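Local structure of ATP phosphoribosyltransferase regulatory subunit (Bacillus halodurans, 3OD1) at residues Pro21-Tyr24 with Lys25-Asn29; Arg347-Glu350 with Ala351-Ala355. The protein is predicted to be required, together with HisG, for the first step of histidine biosynthesis and may allow its feedback regulation by histidine. All blocks are in the same frame, centred on the assembly; numbering follows the deposited sequence.

Contact 1 of 2, residues Pro21-Tyr24 with Lys25-Asn29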
ATOM      1  N   PRO B  21       7.709  -2.111 -13.020  1.00 33.48           N
ATOM      2  CA  PRO B  21       7.081  -0.833 -13.384  1.00 32.24           C
ATOM      3  C   PRO B  21       5.836  -0.958 -14.257  1.00 33.73           C
ATOM      4  O   PRO B  21       4.855  -0.282 -13.979  1.00 31.51           O
ATOM      5  CB  PRO B  21       8.177  -0.121 -14.160  1.00 33.70           C
ATOM      6  CG  PRO B  21       9.444  -0.758 -13.699  1.00 36.86           C
ATOM      7  CD  PRO B  21       9.107  -2.174 -13.485  1.00 33.17           C
ATOM      8  N   GLU B  22       5.867  -1.786 -15.297  1.00 33.46           N
ATOM      9  CA  GLU B  22       4.720  -1.885 -16.215  1.00 33.43           C
ATOM     10  C   GLU B  22       3.523  -2.542 -15.552  1.00 32.51           C
ATOM     11  O   GLU B  22       2.392  -2.078 -15.689  1.00 39.50           O
ATOM     12  CB  GLU B  22       5.093  -2.655 -17.480  1.00 41.22           C
ATOM     13  CG  GLU B  22       6.455  -2.287 -18.053  1.00 54.02           C
ATOM     14  CD  GLU B  22       7.624  -2.694 -17.150  1.00 64.53           C
ATOM     15  OE1 GLU B  22       8.465  -1.820 -16.865  1.00 78.87           O
ATOM     16  OE2 GLU B  22       7.708  -3.871 -16.724  1.00 59.01           O
ATOM     17  N   TRP B  23       3.762  -3.640 -14.840  1.00 28.10           N
ATOM     18  CA  TRP B  23       2.696  -4.293 -14.111  1.00 31.23           C
ATOM     19  C   TRP B  23       2.126  -3.352 -13.049  1.00 31.49           C
ATOM     20  O   TRP B  23       0.916  -3.321 -12.796  1.00 28.05           O
ATOM     21  CB  TRP B  23       3.208  -5.577 -13.451  1.00 37.53           C
ATOM     22  CG  TRP B  23       2.105  -6.560 -13.126  1.00 57.48           C
ATOM     23  CD1 TRP B  23       1.671  -7.587 -13.912  1.00 58.06           C
ATOM     24  CD2 TRP B  23       1.299  -6.603 -11.933  1.00 62.83           C
ATOM     25  NE1 TRP B  23       0.651  -8.267 -13.286  1.00 66.06           N
ATOM     26  CE2 TRP B  23       0.403  -7.683 -12.072  1.00 65.95           C
ATOM     27  CE3 TRP B  23       1.248  -5.832 -10.768  1.00 70.21           C
ATOM     28  CZ2 TRP B  23      -0.532  -8.014 -11.089  1.00 72.74           C
ATOM     29  CZ3 TRP B  23       0.317  -6.162  -9.788  1.00 75.58           C
ATOM     30  CH2 TRP B  23      -0.558  -7.243  -9.956  1.00 76.10           C
ATOM     31  N   TYR B  24       2.998  -2.597 -12.400  1.00 28.53           N
ATOM     32  CA  TYR B  24       2.538  -1.652 -11.388  1.00 28.57           C
ATOM     33  C   TYR B  24       1.555  -0.645 -11.973  1.00 25.79           C
ATOM     34  O   TYR B  24       0.505  -0.401 -11.383  1.00 30.17           O
ATOM     35  CB  TYR B  24       3.708  -0.884 -10.750  1.00 27.91           C
ATOM     36  CG  TYR B  24       3.221   0.039  -9.656  1.00 36.99           C
ATOM     37  CD1 TYR B  24       3.233  -0.362  -8.329  1.00 41.41           C
ATOM     38  CD2 TYR B  24       2.698   1.288  -9.960  1.00 33.85           C
ATOM     39  CE1 TYR B  24       2.770   0.469  -7.334  1.00 41.35           C
ATOM     40  CE2 TYR B  24       2.229   2.129  -8.965  1.00 35.11           C
ATOM     41  CZ  TYR B  24       2.267   1.711  -7.659  1.00 38.45           C
ATOM     42  OH  TYR B  24       1.800   2.536  -6.661  1.00 46.98           O
ATOM     43  N   LYS B  25       1.909  -0.041 -13.111  1.00 27.89           N
ATOM     44  CA  LYS B  25       1.062   0.986 -13.717  1.00 28.22           C
ATOM     45  C   LYS B  25      -0.305   0.421 -14.085  1.00 32.52           C
ATOM     46  O   LYS B  25      -1.322   1.077 -13.885  1.00 30.34           O
ATOM     47  CB  LYS B  25       1.689   1.569 -14.987  1.00 37.16           C
ATOM     48  CG  LYS B  25       3.001   2.326 -14.790  1.00 50.18           C
ATOM     49  CD  LYS B  25       3.388   3.108 -16.055  1.00 59.09           C
ATOM     50  CE  LYS B  25       4.846   3.603 -16.018  1.00 66.92           C
ATOM     51  NZ  LYS B  25       5.835   2.551 -16.442  1.00 67.16           N
ATOM     52  N   THR B  26      -0.309  -0.775 -14.665  1.00 28.58           N
ATOM     53  CA  THR B  26      -1.552  -1.437 -15.062  1.00 32.43           C
ATOM     54  C   THR B  26      -2.456  -1.701 -13.864  1.00 35.20           C
ATOM     55  O   THR B  26      -3.646  -1.408 -13.905  1.00 35.77           O
ATOM     56  CB  THR B  26      -1.265  -2.766 -15.773  1.00 32.54           C
ATOM     57  OG1 THR B  26      -0.458  -2.502 -16.920  1.00 34.96           O
ATOM     58  CG2 THR B  26      -2.572  -3.447 -16.223  1.00 35.75           C
ATOM     59  N   LYS B  27      -1.877  -2.253 -12.805  1.00 32.40           N
ATOM     60  CA  LYS B  27      -2.624  -2.583 -11.606  1.00 30.99           C
ATOM     61  C   LYS B  27      -3.136  -1.307 -10.957  1.00 36.22           C
ATOM     62  O   LYS B  27      -4.287  -1.246 -10.506  1.00 33.38           O
ATOM     63  CB  LYS B  27      -1.750  -3.378 -10.641  1.00 38.85           C
ATOM     64  CG  LYS B  27      -2.276  -3.458  -9.238  1.00 50.12           C
ATOM     65  CD  LYS B  27      -1.201  -3.050  -8.240  1.00 58.37           C
ATOM     66  CE  LYS B  27      -1.617  -1.802  -7.470  1.00 49.10           C
ATOM     67  NZ  LYS B  27      -0.668  -1.493  -6.351  1.00 53.95           N
ATOM     68  N   LYS B  28      -2.295  -0.274 -10.934  1.00 33.14           N
ATOM     69  CA  LYS B  28      -2.699   0.985 -10.327  1.00 34.20           C
ATOM     70  C   LYS B  28      -3.899   1.592 -11.038  1.00 37.53           C
ATOM     71  O   LYS B  28      -4.864   2.000 -10.379  1.00 32.10           O
ATOM     72  CB  LYS B  28      -1.561   1.992 -10.286  1.00 36.45           C
ATOM     73  CG  LYS B  28      -1.969   3.336  -9.690  1.00 40.28           C
ATOM     74  CD  LYS B  28      -0.799   4.304  -9.716  1.00 42.98           C
ATOM     75  CE  LYS B  28      -1.263   5.749  -9.786  1.00 49.71           C
ATOM     76  NZ  LYS B  28      -2.118   6.087  -8.625  1.00 46.80           N
ATOM     77  N   ASN B  29      -3.851   1.661 -12.368  1.00 32.88           N
ATOM     78  CA  ASN B  29      -4.984   2.209 -13.110  1.00 38.55           C
ATOM     79  C   ASN B  29      -6.269   1.452 -12.777  1.00 38.75           C
ATOM     80  O   ASN B  29      -7.314   2.063 -12.517  1.00 40.77           O
ATOM     81  CB  ASN B  29      -4.755   2.158 -14.619  1.00 45.13           C
ATOM     82  CG  ASN B  29      -6.018   2.507 -15.407  1.00 57.24           C
ATOM     83  OD1 ASN B  29      -6.569   3.599 -15.262  1.00 67.49           O
ATOM     84  ND2 ASN B  29      -6.490   1.571 -16.229  1.00 52.08           N
TER
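Trp23 and Tyr24 each meet the lysine one turn further along the helix. With CG anti to the backbone N (chi1 -158°), the Trp23 indole reaches along the helix and crosses the Lys27 chain at a slant, its CZ3 3.6 Å from Lys27 CB. The Tyr24 ring, turned the same way at chi1, passes between two lysines: its CE2 packs 3.8 Å from Lys28 CD, while CE1 stands 4.1 Å from Lys27 NZ. Bends at chi2 and chi3 carry the Lys27 chain past the indole to that ammonium, which forms salt bridges with Glu127 and with Glu47 of the second subunit. Lys28 ends on Asp32. Replacing Tyr24 by alanine would remove the ring and would probably leave Lys28 CD and Met45 of the second subunit without their aromatic neighbour. The Glu22 carbonyl accepts two bonds from opposite faces of its plane: Thr26 N reaches Glu22 O at 3.2 Å, and Thr26 OG1 the same oxygen at 3.1 Å. The Glu22 carboxylate forms a salt bridge with Arg100 of the second subunit, and Pro21 packs on Ile46 of that subunit. This is the i to i+4 pattern of an alpha-helix, here opening helix 21-40 at the dimer interface of a class II synthetase-like fold.

Contact 2 of 2, residues Arg347-Glu350 with Ala351-Ala355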
ATOM      1  N   ARG B 347      24.214  24.345 -21.388  1.00 53.39           N
ATOM      2  CA  ARG B 347      22.790  24.574 -21.629  1.00 50.32           C
ATOM      3  C   ARG B 347      21.888  24.001 -20.526  1.00 47.85           C
ATOM      4  O   ARG B 347      20.708  23.740 -20.758  1.00 48.82           O
ATOM      5  CB  ARG B 347      22.377  24.032 -23.001  1.00 52.28           C
ATOM      6  CG  ARG B 347      23.102  24.693 -24.155  1.00 54.26           C
ATOM      7  CD  ARG B 347      22.809  24.002 -25.470  1.00 66.41           C
ATOM      8  NE  ARG B 347      21.462  24.280 -25.961  1.00 71.47           N
ATOM      9  CZ  ARG B 347      20.999  23.865 -27.139  1.00 72.34           C
ATOM     10  NH1 ARG B 347      21.778  23.157 -27.946  1.00 69.20           N
ATOM     11  NH2 ARG B 347      19.762  24.162 -27.514  1.00 71.51           N
ATOM     12  N   ARG B 348      22.446  23.814 -19.333  1.00 45.09           N
ATOM     13  CA  ARG B 348      21.688  23.267 -18.210  1.00 52.26           C
ATOM     14  C   ARG B 348      20.501  24.145 -17.811  1.00 49.95           C
ATOM     15  O   ARG B 348      19.409  23.645 -17.522  1.00 42.70           O
ATOM     16  CB  ARG B 348      22.593  23.036 -16.991  1.00 53.06           C
ATOM     17  CG  ARG B 348      21.815  22.540 -15.769  1.00 54.84           C
ATOM     18  CD  ARG B 348      22.697  22.335 -14.554  1.00 56.68           C
ATOM     19  NE  ARG B 348      23.352  23.572 -14.140  1.00 65.70           N
ATOM     20  CZ  ARG B 348      24.663  23.688 -13.949  1.00 74.85           C
ATOM     21  NH1 ARG B 348      25.451  22.635 -14.131  1.00 77.34           N
ATOM     22  NH2 ARG B 348      25.187  24.852 -13.576  1.00 73.06           N
ATOM     23  N   PHE B 349      20.705  25.455 -17.783  1.00 52.64           N
ATOM     24  CA  PHE B 349      19.613  26.326 -17.383  1.00 62.79           C
ATOM     25  C   PHE B 349      18.497  26.228 -18.410  1.00 62.24           C
ATOM     26  O   PHE B 349      17.325  26.116 -18.060  1.00 61.99           O
ATOM     27  CB  PHE B 349      20.077  27.772 -17.219  1.00 74.84           C
ATOM     28  CG  PHE B 349      19.041  28.660 -16.594  1.00 80.80           C
ATOM     29  CD1 PHE B 349      18.631  28.444 -15.282  1.00 80.03           C
ATOM     30  CD2 PHE B 349      18.464  29.700 -17.318  1.00 80.90           C
ATOM     31  CE1 PHE B 349      17.670  29.249 -14.697  1.00 81.38           C
ATOM     32  CE2 PHE B 349      17.502  30.513 -16.743  1.00 82.01           C
ATOM     33  CZ  PHE B 349      17.103  30.287 -15.428  1.00 85.40           C
ATOM     34  N   GLU B 350      18.874  26.249 -19.683  1.00 54.18           N
ATOM     35  CA  GLU B 350      17.906  26.114 -20.761  1.00 57.06           C
ATOM     36  C   GLU B 350      17.090  24.833 -20.644  1.00 51.67           C
ATOM     37  O   GLU B 350      15.864  24.854 -20.763  1.00 55.45           O
ATOM     38  CB  GLU B 350      18.600  26.163 -22.124  1.00 60.68           C
ATOM     39  CG  GLU B 350      17.681  25.798 -23.283  1.00 65.60           C
ATOM     40  CD  GLU B 350      18.429  25.663 -24.591  1.00 69.89           C
ATOM     41  OE1 GLU B 350      19.566  26.176 -24.672  1.00 66.44           O
ATOM     42  OE2 GLU B 350      17.880  25.045 -25.532  1.00 73.83           O
ATOM     43  N   ALA B 351      17.769  23.714 -20.423  1.00 45.07           N
ATOM     44  CA  ALA B 351      17.079  22.425 -20.327  1.00 40.32           C
ATOM     45  C   ALA B 351      16.161  22.338 -19.110  1.00 37.93           C
ATOM     46  O   ALA B 351      15.042  21.822 -19.198  1.00 44.74           O
ATOM     47  CB  ALA B 351      18.085  21.275 -20.324  1.00 34.40           C
ATOM     48  N   ILE B 352      16.640  22.812 -17.968  1.00 40.55           N
ATOM     49  CA  ILE B 352      15.810  22.833 -16.770  1.00 43.07           C
ATOM     50  C   ILE B 352      14.525  23.625 -17.031  1.00 49.47           C
ATOM     51  O   ILE B 352      13.426  23.161 -16.729  1.00 43.45           O
ATOM     52  CB  ILE B 352      16.559  23.412 -15.549  1.00 47.93           C
ATOM     53  CG1 ILE B 352      17.544  22.376 -14.998  1.00 48.88           C
ATOM     54  CG2 ILE B 352      15.557  23.843 -14.461  1.00 39.36           C
ATOM     55  CD1 ILE B 352      18.480  22.894 -13.939  1.00 49.53           C
ATOM     56  N   GLU B 353      14.658  24.809 -17.620  1.00 53.54           N
ATOM     57  CA  GLU B 353      13.481  25.615 -17.904  1.00 55.84           C
ATOM     58  C   GLU B 353      12.591  24.921 -18.924  1.00 54.64           C
ATOM     59  O   GLU B 353      11.367  24.939 -18.808  1.00 59.30           O
ATOM     60  CB  GLU B 353      13.859  27.028 -18.362  1.00 68.92           C
ATOM     61  CG  GLU B 353      13.681  28.086 -17.266  1.00 78.45           C
ATOM     62  CD  GLU B 353      12.275  28.090 -16.667  1.00 82.69           C
ATOM     63  OE1 GLU B 353      11.294  28.035 -17.439  1.00 80.20           O
ATOM     64  OE2 GLU B 353      12.150  28.153 -15.421  1.00 85.25           O
ATOM     65  N   LEU B 354      13.199  24.299 -19.924  1.00 50.23           N
ATOM     66  CA  LEU B 354      12.420  23.538 -20.886  1.00 49.35           C
ATOM     67  C   LEU B 354      11.613  22.448 -20.172  1.00 50.77           C
ATOM     68  O   LEU B 354      10.408  22.321 -20.379  1.00 63.95           O
ATOM     69  CB  LEU B 354      13.322  22.938 -21.958  1.00 44.67           C
ATOM     70  CG  LEU B 354      12.632  22.033 -22.974  1.00 53.29           C
ATOM     71  CD1 LEU B 354      11.424  22.729 -23.593  1.00 60.55           C
ATOM     72  CD2 LEU B 354      13.621  21.604 -24.047  1.00 57.22           C
ATOM     73  N   ALA B 355      12.274  21.674 -19.318  1.00 44.81           N
ATOM     74  CA  ALA B 355      11.601  20.616 -18.571  1.00 40.10           C
ATOM     75  C   ALA B 355      10.552  21.222 -17.642  1.00 45.35           C
ATOM     76  O   ALA B 355       9.419  20.751 -17.584  1.00 47.37           O
ATOM     77  CB  ALA B 355      12.603  19.799 -17.774  1.00 42.73           C
TER
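Ala351 N donates to Arg347 O at 3.0 Å, and three further i to i+4 bonds, ending with Leu354 N to Glu350 O at 2.8 Å, make the regular opening turns of helix 348-359 behind the N-cap residue Arg347. The side chain of Arg347 reaches forward beside the first turn and grips Glu350 side-on, one nitrogen to each carboxylate oxygen. Arg347 NE lies 3.0 Å from Glu350 OE1, which it meets from above the carboxylate plane, 42° out of it; Arg347 NH2 reaches Glu350 OE2 at 2.9 Å on the syn side. The carboxylate carbon sits in plane at the guanidinium edge, yet the unequal approach to the two oxygens shows that the two flat groups are not coplanar. Glu350 presents its acid by an extended chain, CG anti to the backbone N (chi1 170°). The remaining nitrogen, Arg347 NH1, bonds to the carbonyl of Ile390, tying the helix start to the end of the modelled chain, just past strand 385-389.

Arg348 and Ile352 run side by side in the same direction, Arg348 CG 3.8 Å from Ile352 CD1, and both pack on Ser258 of the second subunit. The Phe349 ring brings CZ only to 4.5 Å from Glu353 CG, a loose approach. Ala351, small and buried, fits against all three strands of the parallel sheet through Ile341, Leu367 and Cys389.

Apolar groups thus seat the helix on the sheet, and the ion pair borders the same sheet at strand 385-389, where mutual neutralisation and the Ile390 bond probably fix the guanidinium in place.

Contact 1 precedes contact 2 along the chain, and the two share no helix or sheet. Residues 21-29 open helix 21-40 within the histidyl-tRNA synthetase-like region, whose main element is a large mixed sheet; residues 347-355 comprise the N-cap and opening turns of helix 348-359, the connection between strands 339-343 and 365-369 in a beta-alpha-beta unit of the small C-terminal parallel sheet. The centres of contact 1 and contact 2 are 30 Å apart, and the nearest atoms of contact 1 and contact 2 are about 18 Å apart. Both nevertheless meet the second subunit, contact 1 through charged groups as well as packing, contact 2 through packing. The dimer therefore engages both regions of the chain.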